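Local coordinates for protein secretin XcpQ (Pseudomonas aeruginosa, PDB 4E9J) that forms the outer-membrane channel of the type II secretion system, through which proteins such as the elastase LasB are exported, at residues A210-D215 and N219-L224; S179-R184 and Q235-L240; S126-L131 and D165-L170. All coordinates share one frame; numbering follows the deposited sequence.

In the fold
Interactions 1 and 2 both belong to the periplasmic N2 domain, while interaction 3 lies in the preceding N1 domain. Between centres, 1 and 2 are about 9 Å apart, 1 and 3 about 13 Å, 2 and 3 about 21 Å. The strand 220-224 of interaction 1 runs antiparallel to the strand 178-182 of interaction 2, with Ile223 N at 2.8 Å from Ser179 O, a probable hydrogen bond. On the sheet face that carries Ile213, Ile222 and Leu224, Leu131 CD1 of interaction 3 packs 3.5 Å from Leu224 CD2, joining N1 to N2. Interactions 2 and 3 stay about 7 Å apart at their nearest atoms. All three have residues that meet the second subunit.

Interaction 1 of 3, residues A210-D215 and N219-L224; sequences AQVIAD and NRLIIL
Asp215 and Arg220 meet at the turn end of a beta hairpin, the two strands that come between the two helices in the sequence of the beta-alpha-beta-beta-alpha, KH-like fold of N2. Their side chains run alongside each other, and one carboxylate oxygen does the work: Arg220 NE reaches Asp215 OD2 at 2.8 Å in a salt bridge, with NH1 adding a weak bond to the same oxygen. The approach is on the anti side of OD2 and 32° out of the carboxylate plane, and the carboxylate and guanidinium planes stand 69° apart. Arg220 puts its CG between its own N and C (chi1 74°) and then runs extended to NE, which carries the guanidinium alongside the buried aspartate. The remaining nitrogen, NH2, hydrogen-bonds Tyr178 OH of the second subunit, so the pair also faces the dimer interface.

On the same face, Ile213 CD1 crosses to Leu224 CD1 at 3.6 Å, and Ile213 CB and Ile222 CB are 4.2 Å apart; Pro134 from N1 covers both isoleucines. The opposite face, with Val212, Ala214, Leu221 and Ile223, is apolar. There Val212 CG1 lies 3.9 Å from Leu221 CD2 and also meets Ile223 CD1, beneath helices 188-201 and 227-240.

Three hydrogen-bonded pairs fix this register. In the middle one, Ile213 N bonds Ile222 O and Ile222 N bonds Ile213 O. At the turn, two residues, Asn219 and Arg220, stand opposite the single Asp215, a G1 beta bulge. Asn219 OD1 accepts from Val188 N, and its ND2 bonds Gly186 O and Leu183 O. Beside the bulge, Arg220 N reaches Asp215 O at 3.1 Å, while Asp215 N bonds Arg220 O at 2.9 Å.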
loop_
_atom_site.group_PDB
_atom_site.type_symbol
_atom_site.label_atom_id
_atom_site.label_comp_id
_atom_site.label_asym_id
_atom_site.label_seq_id
_atom_site.Cartn_x
_atom_site.Cartn_y
_atom_site.Cartn_z
ATOM N N ALA A 210 -25.602 1.498 -7.747
ATOM C CA ALA A 210 -24.396 1.812 -6.988
ATOM C C ALA A 210 -24.270 0.860 -5.785
ATOM O O ALA A 210 -25.200 0.126 -5.491
ATOM C CB ALA A 210 -24.410 3.258 -6.544
ATOM N N GLN A 211 -23.098 0.809 -5.157
ATOM C CA GLN A 211 -22.817 -0.120 -4.048
ATOM C C GLN A 211 -21.917 0.599 -3.038
ATOM O O GLN A 211 -21.218 1.526 -3.445
ATOM C CB GLN A 211 -22.160 -1.384 -4.631
ATOM C CG GLN A 211 -21.490 -2.332 -3.625
ATOM C CD GLN A 211 -20.845 -3.524 -4.295
ATOM O OE1 GLN A 211 -21.058 -3.811 -5.473
ATOM N NE2 GLN A 211 -20.046 -4.264 -3.552
ATOM N N VAL A 212 -21.982 0.213 -1.737
ATOM C CA VAL A 212 -21.212 0.818 -0.625
ATOM C C VAL A 212 -20.309 -0.225 -0.040
ATOM O O VAL A 212 -20.789 -1.328 0.174
ATOM C CB VAL A 212 -22.134 1.304 0.549
ATOM C CG1 VAL A 212 -21.328 2.062 1.604
ATOM C CG2 VAL A 212 -23.275 2.168 0.084
ATOM N N ILE A 213 -19.053 0.127 0.318
ATOM C CA ILE A 213 -18.139 -0.709 1.088
ATOM C C ILE A 213 -17.756 0.160 2.301
ATOM O O ILE A 213 -17.212 1.262 2.133
ATOM C CB ILE A 213 -16.882 -1.171 0.313
ATOM C CG1 ILE A 213 -17.287 -2.223 -0.770
ATOM C CG2 ILE A 213 -15.824 -1.735 1.271
ATOM C CD1 ILE A 213 -16.198 -2.590 -1.773
ATOM N N ALA A 214 -18.033 -0.365 3.501
ATOM C CA ALA A 214 -17.686 0.299 4.741
ATOM C C ALA A 214 -16.178 0.100 4.998
ATOM O O ALA A 214 -15.675 -0.979 4.755
ATOM C CB ALA A 214 -18.505 -0.314 5.867
ATOM N N ASP A 215 -15.454 1.118 5.443
ATOM C CA ASP A 215 -14.040 0.992 5.824
ATOM C C ASP A 215 -13.943 1.593 7.196
ATOM O O ASP A 215 -13.691 2.788 7.366
ATOM C CB ASP A 215 -13.113 1.652 4.800
ATOM C CG ASP A 215 -11.629 1.597 5.117
ATOM O OD1 ASP A 215 -11.252 0.908 6.089
ATOM O OD2 ASP A 215 -10.837 2.171 4.341
ATOM N N ASN A 219 -13.151 5.199 9.298
ATOM C CA ASN A 219 -14.495 5.742 9.346
ATOM C C ASN A 219 -14.871 6.398 8.020
ATOM O O ASN A 219 -15.294 7.567 7.985
ATOM C CB ASN A 219 -14.671 6.719 10.529
ATOM C CG ASN A 219 -16.130 6.882 10.904
ATOM O OD1 ASN A 219 -16.826 5.911 11.075
ATOM N ND2 ASN A 219 -16.656 8.086 11.011
ATOM N N ARG A 220 -14.701 5.647 6.935
ATOM C CA ARG A 220 -15.006 6.146 5.591
ATOM C C ARG A 220 -15.782 5.132 4.740
ATOM O O ARG A 220 -15.717 3.918 4.973
ATOM C CB ARG A 220 -13.704 6.562 4.907
ATOM C CG ARG A 220 -12.867 5.426 4.457
ATOM C CD ARG A 220 -11.546 5.870 3.861
ATOM N NE ARG A 220 -10.869 4.717 3.270
ATOM C CZ ARG A 220 -9.896 4.761 2.363
ATOM N NH1 ARG A 220 -9.393 3.638 1.870
ATOM N NH2 ARG A 220 -9.435 5.929 1.929
ATOM N N LEU A 221 -16.507 5.643 3.738
ATOM C CA LEU A 221 -17.282 4.843 2.808
ATOM C C LEU A 221 -16.600 4.845 1.471
ATOM O O LEU A 221 -16.128 5.891 1.016
ATOM C CB LEU A 221 -18.678 5.455 2.593
ATOM C CG LEU A 221 -19.551 5.607 3.817
ATOM C CD1 LEU A 221 -20.841 6.315 3.453
ATOM C CD2 LEU A 221 -19.826 4.268 4.458
ATOM N N ILE A 222 -16.629 3.702 0.800
ATOM C CA ILE A 222 -16.135 3.562 -0.577
ATOM C C ILE A 222 -17.375 3.279 -1.408
ATOM O O ILE A 222 -18.078 2.328 -1.108
ATOM C CB ILE A 222 -15.102 2.463 -0.692
ATOM C CG1 ILE A 222 -13.865 2.807 0.145
ATOM C CG2 ILE A 222 -14.729 2.222 -2.152
ATOM C CD1 ILE A 222 -12.998 1.578 0.476
ATOM N N ILE A 223 -17.702 4.163 -2.348
ATOM C CA ILE A 223 -18.895 4.052 -3.171
ATOM C C ILE A 223 -18.494 3.632 -4.584
ATOM O O ILE A 223 -17.657 4.285 -5.210
ATOM C CB ILE A 223 -19.640 5.400 -3.208
ATOM C CG1 ILE A 223 -19.835 6.012 -1.791
ATOM C CG2 ILE A 223 -20.989 5.262 -3.985
ATOM C CD1 ILE A 223 -20.527 5.075 -0.762
ATOM N N LEU A 224 -19.133 2.579 -5.100
ATOM C CA LEU A 224 -18.885 2.050 -6.437
ATOM C C LEU A 224 -20.157 2.051 -7.224
ATOM O O LEU A 224 -21.241 2.189 -6.659
ATOM C CB LEU A 224 -18.380 0.643 -6.340
ATOM C CG LEU A 224 -17.012 0.543 -5.702
ATOM C CD1 LEU A 224 -17.106 -0.284 -4.423
ATOM C CD2 LEU A 224 -16.006 0.008 -6.683
#

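Interaction 2 of 3, residues S179-R184 and Q235-L240; sequences SVINLR and QLAQSL
Ile181 sets its CG1 anti to its carbonyl carbon (chi1 -57°) and keeps chi2 extended, which sends CD1 out from the strand to the helix 235-240. Gln238 starts the same way but bends at chi2 (-70°), bringing its amide back over the isoleucine. The two side chains therefore cross at an angle. The CG2 branch of Ile181 lies under one face of the amide, nearest its nitrogen, at 3.3 Å from Gln238 NE2 and 3.8 Å from Gln238 CD. The CD1 branch goes to the preceding residue, Ala237, and presses on its methyl, with Ile181 CD1 3.4 Å from Ala237 CB, tighter than ordinary carbon contact.

This joins the first strand and last helix of the KH-like N2 domain, the strand at the edge of the sheet within this chain meeting the helix that covers it. Val234, one turn before Gln238 in that helix, also touches Ile181, and Ala237 is further packed by Leu221 and Leu195.

The amide has a polar partner as well: Gln238 NE2 makes a weak hydrogen bond to Asp177 OD2 of the second subunit. Next to Ile181, Ser179 and Val180 pair antiparallel with a strand of that subunit, which carries the sheet across the interface.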
loop_
_atom_site.group_PDB
_atom_site.type_symbol
_atom_site.label_atom_id
_atom_site.label_comp_id
_atom_site.label_asym_id
_atom_site.label_seq_id
_atom_site.Cartn_x
_atom_site.Cartn_y
_atom_site.Cartn_z
ATOM N N SER A 179 -15.604 6.390 -5.369
ATOM C CA SER A 179 -15.523 7.631 -4.596
ATOM C C SER A 179 -15.371 7.277 -3.124
ATOM O O SER A 179 -15.950 6.292 -2.662
ATOM C CB SER A 179 -16.752 8.506 -4.781
ATOM O OG SER A 179 -16.677 9.095 -6.060
ATOM N N VAL A 180 -14.583 8.067 -2.407
ATOM C CA VAL A 180 -14.326 7.899 -0.983
ATOM C C VAL A 180 -14.886 9.086 -0.192
ATOM O O VAL A 180 -14.635 10.237 -0.556
ATOM C CB VAL A 180 -12.820 7.730 -0.758
ATOM C CG1 VAL A 180 -12.489 7.757 0.724
ATOM C CG2 VAL A 180 -12.324 6.457 -1.426
ATOM N N ILE A 181 -15.644 8.788 0.895
ATOM C CA ILE A 181 -16.219 9.782 1.805
ATOM C C ILE A 181 -15.756 9.503 3.212
ATOM O O ILE A 181 -16.112 8.471 3.764
ATOM C CB ILE A 181 -17.741 9.819 1.769
ATOM C CG1 ILE A 181 -18.243 10.070 0.377
ATOM C CG2 ILE A 181 -18.290 10.897 2.755
ATOM C CD1 ILE A 181 -19.676 9.795 0.246
ATOM N N ASN A 182 -15.020 10.433 3.800
ATOM C CA ASN A 182 -14.523 10.352 5.171
ATOM C C ASN A 182 -15.615 10.936 6.036
ATOM O O ASN A 182 -15.865 12.114 5.958
ATOM C CB ASN A 182 -13.258 11.176 5.315
ATOM C CG ASN A 182 -12.176 10.676 4.421
ATOM O OD1 ASN A 182 -11.518 9.712 4.730
ATOM N ND2 ASN A 182 -12.012 11.279 3.261
ATOM N N LEU A 183 -16.311 10.130 6.811
ATOM C CA LEU A 183 -17.431 10.621 7.614
ATOM C C LEU A 183 -16.937 11.379 8.839
ATOM O O LEU A 183 -16.225 10.806 9.650
ATOM C CB LEU A 183 -18.336 9.454 8.029
ATOM C CG LEU A 183 -18.907 8.596 6.918
ATOM C CD1 LEU A 183 -19.379 7.295 7.467
ATOM C CD2 LEU A 183 -20.016 9.303 6.180
ATOM N N ARG A 184 -17.291 12.669 8.965
ATOM C CA ARG A 184 -16.861 13.478 10.118
ATOM C C ARG A 184 -17.760 13.289 11.362
ATOM O O ARG A 184 -17.266 13.390 12.468
ATOM C CB ARG A 184 -16.812 14.978 9.721
ATOM C CG ARG A 184 -16.277 15.892 10.803
ATOM C CD ARG A 184 -16.046 17.308 10.303
ATOM N NE ARG A 184 -15.504 18.176 11.348
ATOM C CZ ARG A 184 -15.356 19.498 11.257
ATOM N NH1 ARG A 184 -15.730 20.146 10.153
ATOM N NH2 ARG A 184 -14.842 20.187 12.270
ATOM N N GLN A 235 -23.855 11.886 -3.281
ATOM C CA GLN A 235 -24.672 12.990 -2.766
ATOM C C GLN A 235 -25.536 12.527 -1.597
ATOM O O GLN A 235 -25.580 13.209 -0.585
ATOM C CB GLN A 235 -25.564 13.594 -3.876
ATOM N N LEU A 236 -26.200 11.362 -1.739
ATOM C CA LEU A 236 -27.034 10.752 -0.690
ATOM C C LEU A 236 -26.213 10.477 0.572
ATOM O O LEU A 236 -26.712 10.717 1.664
ATOM C CB LEU A 236 -27.662 9.431 -1.175
ATOM C CG LEU A 236 -28.743 8.826 -0.237
ATOM C CD1 LEU A 236 -29.993 9.703 -0.180
ATOM C CD2 LEU A 236 -29.138 7.416 -0.663
ATOM N N ALA A 237 -24.989 9.919 0.423
ATOM C CA ALA A 237 -24.075 9.656 1.548
ATOM C C ALA A 237 -23.715 10.937 2.282
ATOM O O ALA A 237 -23.709 10.955 3.520
ATOM C CB ALA A 237 -22.821 8.960 1.060
ATOM N N GLN A 238 -23.525 12.035 1.555
ATOM C CA GLN A 238 -23.222 13.298 2.213
ATOM C C GLN A 238 -24.362 13.814 3.096
ATOM O O GLN A 238 -24.076 14.316 4.181
ATOM C CB GLN A 238 -22.688 14.325 1.207
ATOM C CG GLN A 238 -21.291 13.936 0.665
ATOM C CD GLN A 238 -20.194 14.053 1.681
ATOM O OE1 GLN A 238 -20.422 14.417 2.837
ATOM N NE2 GLN A 238 -18.964 13.755 1.264
ATOM N N SER A 239 -25.637 13.521 2.746
ATOM C CA SER A 239 -26.779 13.903 3.585
ATOM C C SER A 239 -26.857 13.132 4.922
ATOM O O SER A 239 -27.538 13.591 5.830
ATOM C CB SER A 239 -28.097 13.769 2.814
ATOM O OG SER A 239 -28.566 12.431 2.739
ATOM N N LEU A 240 -26.214 11.957 5.041
ATOM C CA LEU A 240 -26.204 11.190 6.291
ATOM C C LEU A 240 -25.124 11.677 7.244
ATOM O O LEU A 240 -25.171 11.347 8.426
ATOM C CB LEU A 240 -25.986 9.693 6.023
ATOM C CG LEU A 240 -26.976 9.041 5.057
ATOM C CD1 LEU A 240 -26.650 7.559 4.884
ATOM C CD2 LEU A 240 -28.433 9.239 5.510
#

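Interaction 3 of 3, residues S126-L131 and D165-L170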
loop_
_atom_site.group_PDB
_atom_site.type_symbol
_atom_site.label_atom_id
_atom_site.label_comp_id
_atom_site.label_asym_id
_atom_site.label_seq_id
_atom_site.Cartn_x
_atom_site.Cartn_y
_atom_site.Cartn_z
ATOM N N SER A 126 -5.320 -5.812 -9.763
ATOM C CA SER A 126 -4.951 -4.508 -9.195
ATOM C C SER A 126 -6.153 -3.610 -8.931
ATOM O O SER A 126 -6.130 -2.867 -7.971
ATOM C CB SER A 126 -3.965 -3.776 -10.107
ATOM O OG SER A 126 -4.557 -3.544 -11.376
ATOM N N GLU A 127 -7.202 -3.688 -9.751
ATOM C CA GLU A 127 -8.391 -2.864 -9.552
ATOM C C GLU A 127 -9.264 -3.307 -8.361
ATOM O O GLU A 127 -10.041 -2.493 -7.872
ATOM C CB GLU A 127 -9.195 -2.803 -10.848
ATOM C CG GLU A 127 -8.424 -2.101 -11.952
ATOM C CD GLU A 127 -9.068 -2.103 -13.322
ATOM O OE1 GLU A 127 -10.194 -2.637 -13.445
ATOM O OE2 GLU A 127 -8.448 -1.566 -14.273
ATOM N N LEU A 128 -9.180 -4.587 -7.915
ATOM C CA LEU A 128 -9.972 -5.058 -6.782
ATOM C C LEU A 128 -9.265 -4.792 -5.455
ATOM O O LEU A 128 -9.962 -4.631 -4.466
ATOM C CB LEU A 128 -10.300 -6.561 -6.916
ATOM C CG LEU A 128 -11.019 -6.983 -8.210
ATOM C CD1 LEU A 128 -11.218 -8.468 -8.240
ATOM C CD2 LEU A 128 -12.410 -6.310 -8.340
ATOM N N ILE A 129 -7.915 -4.698 -5.432
ATOM C CA ILE A 129 -7.106 -4.504 -4.207
ATOM C C ILE A 129 -7.634 -3.375 -3.279
ATOM O O ILE A 129 -7.857 -3.627 -2.088
ATOM C CB ILE A 129 -5.594 -4.295 -4.560
ATOM C CG1 ILE A 129 -4.930 -5.559 -5.191
ATOM C CG2 ILE A 129 -4.805 -3.754 -3.343
ATOM C CD1 ILE A 129 -4.128 -6.490 -4.289
ATOM N N PRO A 130 -7.849 -2.123 -3.760
ATOM C CA PRO A 130 -8.365 -1.090 -2.828
ATOM C C PRO A 130 -9.787 -1.368 -2.323
ATOM O O PRO A 130 -10.181 -0.854 -1.273
ATOM C CB PRO A 130 -8.255 0.228 -3.608
ATOM C CG PRO A 130 -7.727 -0.125 -4.978
ATOM C CD PRO A 130 -7.683 -1.607 -5.133
ATOM N N LEU A 131 -10.552 -2.208 -3.045
ATOM C CA LEU A 131 -11.915 -2.529 -2.627
ATOM C C LEU A 131 -11.952 -3.661 -1.586
ATOM O O LEU A 131 -12.926 -3.785 -0.851
ATOM C CB LEU A 131 -12.740 -2.897 -3.848
ATOM C CG LEU A 131 -12.619 -1.941 -5.059
ATOM C CD1 LEU A 131 -13.510 -2.403 -6.170
ATOM C CD2 LEU A 131 -12.917 -0.492 -4.670
ATOM N N ASP A 165 -16.015 -14.612 -1.452
ATOM C CA ASP A 165 -17.364 -14.286 -1.969
ATOM C C ASP A 165 -17.455 -12.830 -2.420
ATOM O O ASP A 165 -18.147 -12.559 -3.393
ATOM C CB ASP A 165 -18.463 -14.554 -0.930
ATOM N N VAL A 166 -16.770 -11.902 -1.722
ATOM C CA VAL A 166 -16.777 -10.469 -2.059
ATOM C C VAL A 166 -16.053 -10.276 -3.387
ATOM O O VAL A 166 -16.533 -9.540 -4.245
ATOM C CB VAL A 166 -16.166 -9.608 -0.916
ATOM C CG1 VAL A 166 -15.948 -8.155 -1.351
ATOM C CG2 VAL A 166 -17.048 -9.662 0.325
ATOM N N ILE A 167 -14.926 -10.957 -3.563
ATOM C CA ILE A 167 -14.157 -10.923 -4.814
ATOM C C ILE A 167 -15.019 -11.454 -5.957
ATOM O O ILE A 167 -15.084 -10.809 -6.993
ATOM C CB ILE A 167 -12.804 -11.686 -4.699
ATOM C CG1 ILE A 167 -11.856 -10.967 -3.720
ATOM C CG2 ILE A 167 -12.147 -11.817 -6.082
ATOM C CD1 ILE A 167 -10.734 -11.759 -3.228
ATOM N N ARG A 168 -15.703 -12.605 -5.758
ATOM C CA ARG A 168 -16.569 -13.170 -6.802
ATOM C C ARG A 168 -17.672 -12.199 -7.221
ATOM O O ARG A 168 -18.019 -12.139 -8.398
ATOM C CB ARG A 168 -17.202 -14.504 -6.360
ATOM N N GLN A 169 -18.235 -11.461 -6.271
ATOM C CA GLN A 169 -19.298 -10.510 -6.600
ATOM C C GLN A 169 -18.715 -9.271 -7.277
ATOM O O GLN A 169 -19.282 -8.799 -8.261
ATOM C CB GLN A 169 -20.097 -10.115 -5.344
ATOM N N LEU A 170 -17.587 -8.734 -6.744
ATOM C CA LEU A 170 -16.946 -7.538 -7.325
ATOM C C LEU A 170 -16.442 -7.824 -8.730
ATOM O O LEU A 170 -16.570 -6.971 -9.609
ATOM C CB LEU A 170 -15.769 -7.029 -6.495
ATOM C CG LEU A 170 -16.068 -6.376 -5.188
ATOM C CD1 LEU A 170 -14.767 -6.196 -4.374
ATOM C CD2 LEU A 170 -16.795 -5.094 -5.390
#
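Leu170 N holds Val166 O at 2.8 Å, a helical backbone bond; from this turn the Leu170 side chain points toward the helix 126-131. Two leucines of that helix receive it. Leu128, its CG beside its own backbone N (chi1 -56°), spreads its fork between two neighbours: Leu128 CD2 lies 3.9 Å from Leu170 CB, while CD1 crosses to Ile167 CG2 at 4.1 Å. Leu128 and Leu170 run antiparallel past one another, and Leu170 CD1 goes on to Leu131 CB, also at 3.9 Å. All four residues are buried, and the contact is wholly apolar.

The local axes are 11.0 Å apart at an angle of 127°, so it is the long side chains that bridge the helices. Pro130 has no N-H to give, and the helix is kinked there; Leu131 N turns to Leu128 O instead, at 2.9 Å. His176 packs on both leucines and hydrogen-bonds Leu170 O through NE2.

These are the two helices of the KH-like N1 domain. Ile167 rests on Leu151 of strand 150-155 in its sheet, whereas Leu131 also touches Tyr178 and, on strand 220-224, Ile222 and Leu224, where N1 meets N2.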